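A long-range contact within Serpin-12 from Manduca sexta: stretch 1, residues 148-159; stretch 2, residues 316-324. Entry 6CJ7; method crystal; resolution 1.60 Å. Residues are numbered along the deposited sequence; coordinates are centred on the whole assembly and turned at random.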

# COMPACT_ATOMS: atom_id res chain seq x y z
N ASP A 148 8.95 5.39 13.56
CA ASP A 148 10.29 5.68 13.03
C ASP A 148 10.69 4.74 11.89
O ASP A 148 11.87 4.66 11.55
N LYS A 149 9.73 4.05 11.27
CA LYS A 149 10.05 3.12 10.20
C LYS A 149 10.22 3.80 8.85
O LYS A 149 10.92 3.28 7.98
N ILE A 150 9.59 4.95 8.65
CA ILE A 150 9.69 5.69 7.40
C ILE A 150 10.19 7.09 7.76
O ILE A 150 9.45 7.89 8.35
N ASP A 151 11.45 7.38 7.43
CA ASP A 151 12.05 8.60 7.92
C ASP A 151 12.80 9.42 6.88
O ASP A 151 13.39 10.45 7.25
N LYS A 152 12.81 9.02 5.61
CA LYS A 152 13.59 9.77 4.61
C LYS A 152 12.87 9.82 3.27
O LYS A 152 13.49 9.74 2.20
N LEU A 153 11.54 9.98 3.29
CA LEU A 153 10.77 9.96 2.05
C LEU A 153 11.01 11.20 1.20
O LEU A 153 11.09 11.10 -0.03
N VAL A 154 11.10 12.38 1.82
CA VAL A 154 11.21 13.64 1.09
C VAL A 154 12.67 14.05 0.99
O VAL A 154 13.39 14.07 2.00
N SER A 155 13.12 14.43 -0.26
CA SER A 155 14.48 14.93 -0.41
C SER A 155 14.49 16.46 -0.46
O SER A 155 13.62 17.07 -1.09
N PRO A 156 15.47 17.10 0.18
CA PRO A 156 15.57 18.56 0.09
C PRO A 156 15.77 19.05 -1.33
O PRO A 156 15.40 20.19 -1.65
N ASP A 157 16.35 18.23 -2.20
CA ASP A 157 16.56 18.64 -3.58
C ASP A 157 15.28 18.64 -4.40
O ASP A 157 15.27 19.21 -5.50
N ASP A 158 14.20 18.05 -3.89
CA ASP A 158 12.90 18.10 -4.55
C ASP A 158 12.12 19.35 -4.19
O ASP A 158 11.03 19.55 -4.74
N LEU A 159 12.63 20.19 -3.31
CA LEU A 159 11.89 21.32 -2.78
C LEU A 159 12.60 22.63 -3.12
O LEU A 159 13.83 22.68 -3.22
N SER A 316 3.02 19.46 -6.61
CA SER A 316 4.43 19.50 -6.97
C SER A 316 5.10 18.15 -6.81
O SER A 316 5.93 17.77 -7.65
N SER A 317 4.79 17.45 -5.73
CA SER A 317 5.36 16.14 -5.46
C SER A 317 4.27 15.27 -4.86
O SER A 317 3.47 15.76 -4.05
N ALA A 318 4.21 14.02 -5.28
CA ALA A 318 3.27 13.03 -4.74
C ALA A 318 4.10 11.82 -4.35
O ALA A 318 4.65 11.13 -5.23
N LEU A 319 4.22 11.58 -3.05
CA LEU A 319 5.20 10.63 -2.52
C LEU A 319 4.49 9.58 -1.68
O LEU A 319 3.63 9.91 -0.85
N HIS A 320 4.87 8.32 -1.89
CA HIS A 320 4.28 7.19 -1.19
C HIS A 320 5.38 6.30 -0.63
O HIS A 320 6.37 6.01 -1.30
N SER A 321 5.22 5.86 0.61
CA SER A 321 6.13 4.89 1.19
C SER A 321 5.33 3.77 1.82
O SER A 321 4.28 4.00 2.43
N ALA A 322 5.85 2.55 1.71
CA ALA A 322 5.15 1.37 2.21
C ALA A 322 6.17 0.43 2.82
O ALA A 322 7.17 0.11 2.17
N VAL A 323 5.94 0.00 4.06
CA VAL A 323 6.84 -0.93 4.75
C VAL A 323 6.00 -2.07 5.30
O VAL A 323 5.05 -1.84 6.05
N LEU A 324 6.38 -3.31 4.97
CA LEU A 324 5.70 -4.49 5.49
C LEU A 324 6.76 -5.45 6.01
O LEU A 324 7.71 -5.78 5.29

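No direct hydrogen bond joins these two stretches, at least 159 residues apart wherever they touch; the polar link between them is a single water. Water 1 donates to Asp-158 O at 2.5 Å and lies 2.7 Å from Ser-317 OG, spanning a gap in which Asp-158 O and Ser-317 OG stand 4.3 Å apart, too far to bond directly. The two stretches bury 440 Å², both sides summed, and away from the water the contact is largely apolar. Strand 317-324 alternates its side chains: Ser-317, Leu-319, Ser-321 and Val-323 point toward stretch 1, whereas His-320 and Ala-322 point away. Against this face lies an irregular segment, mostly loop, from which Ile-150 and Leu-153 point in. At one end, Ile-150 (m, t) sets CG1 3.6 Å from CG2 of Val-323 (t), while its CG2 lies 3.4 Å from OG of Ser-321 (t), a hydroxyl hydrogen-bonded elsewhere in the structure. Lys-149 also starts toward the strand, but its m, m, t, m chain leads the amine away; its backbone O comes 4.3 Å from Val-323 CG2. In the middle, the buried Leu-153 (t, p) brings CD2 to 3.8 Å from Leu-319 CB and CD1 to 3.8 Å from His-320 O and 4.1 Å from Ser-321 CB, so the side chain as a whole packs across Leu-319, His-320 and Ser-321, with both methyls near Leu-319 and Ser-321. Leu-319 (m, t) extends CD1 to 3.7 Å from CG2 of Val-154 (t), whose CA-to-CB bond runs sideways. Near the water, a short 3-10 segment, 156-158, positions Asp-158: its N bonds Ser-155 O at 3.0 Å, and Asp-157 N bonds Ser-155 OG at 3.2 Å. The Asp-158 side chain (chi1 m) starts toward the strand but makes no hydrogen bond to it; the residue's carbonyl is what meets the water. Ser-317 (m) faces that carbonyl across the solvent molecule.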

# COMPACT_ATOMS: atom_id res chain seq x y z
CB ASP A 148 11.35 5.65 14.13
CG ASP A 148 11.20 6.80 15.11
OD1 ASP A 148 11.21 6.54 16.33
OD2 ASP A 148 11.08 7.96 14.66
CB LYS A 149 8.96 2.05 10.10
CG LYS A 149 8.96 1.09 11.28
CD LYS A 149 10.33 0.45 11.46
CE LYS A 149 10.33 -0.49 12.64
NZ LYS A 149 9.64 0.13 13.81
CB ILE A 150 8.34 5.74 6.66
CG1 ILE A 150 7.87 4.31 6.37
CG2 ILE A 150 8.45 6.56 5.38
CD1 ILE A 150 6.42 4.22 5.91
CB ASP A 151 13.01 8.29 9.08
CG ASP A 151 14.23 7.49 8.65
OD1 ASP A 151 14.18 6.82 7.59
OD2 ASP A 151 15.24 7.52 9.37
CB LYS A 152 14.99 9.17 4.45
CG LYS A 152 15.89 9.27 5.68
CD LYS A 152 16.31 10.71 5.96
CE LYS A 152 16.52 10.98 7.45
NZ LYS A 152 17.71 10.27 8.02
CB LEU A 153 9.28 9.81 2.37
CG LEU A 153 8.31 9.82 1.18
CD1 LEU A 153 8.63 8.68 0.20
CD2 LEU A 153 6.85 9.73 1.65
CB VAL A 154 10.39 14.75 1.77
CG1 VAL A 154 10.53 16.07 1.01
CG2 VAL A 154 8.92 14.36 1.87
CB SER A 155 15.14 14.39 -1.68
OG SER A 155 16.39 15.02 -1.89
CB PRO A 156 16.78 18.90 0.98
CG PRO A 156 16.97 17.70 1.85
CD PRO A 156 16.49 16.52 1.07
CB ASP A 157 17.60 17.73 -4.24
CG ASP A 157 18.95 17.81 -3.55
OD1 ASP A 157 19.34 18.93 -3.14
OD2 ASP A 157 19.62 16.77 -3.42
CB ASP A 158 12.07 16.86 -4.19
CG ASP A 158 12.70 15.58 -4.68
OD1 ASP A 158 13.70 15.65 -5.42
OD2 ASP A 158 12.19 14.50 -4.33
CB LEU A 159 11.71 21.20 -1.26
CG LEU A 159 11.16 19.88 -0.72
CD1 LEU A 159 11.00 19.95 0.78
CD2 LEU A 159 9.84 19.54 -1.39
CB SER A 316 5.18 20.53 -6.12
OG SER A 316 4.53 21.79 -6.17
CB SER A 317 6.55 16.23 -4.50
OG SER A 317 7.65 16.87 -5.13
CB ALA A 318 2.19 12.66 -5.76
CB LEU A 319 6.25 11.35 -1.68
CG LEU A 319 6.96 12.50 -2.41
CD1 LEU A 319 7.88 13.27 -1.48
CD2 LEU A 319 7.73 11.94 -3.59
CB HIS A 320 3.39 6.37 -2.14
CG HIS A 320 2.89 5.08 -1.53
ND1 HIS A 320 2.28 5.02 -0.30
CD2 HIS A 320 2.93 3.81 -2.00
CE1 HIS A 320 1.97 3.76 -0.03
NE2 HIS A 320 2.33 3.01 -1.05
CB SER A 321 7.05 5.51 2.23
OG SER A 321 7.91 4.51 2.78
CB ALA A 322 4.38 0.65 1.09
CB VAL A 323 7.62 -0.25 5.90
CG1 VAL A 323 8.47 -1.30 6.63
CG2 VAL A 323 8.52 0.87 5.38
CB LEU A 324 4.88 -5.19 4.40
CG LEU A 324 4.30 -6.55 4.78
CD1 LEU A 324 3.21 -6.35 5.84
CD2 LEU A 324 3.75 -7.25 3.54
O HOH W 1 8.71 19.28 -5.59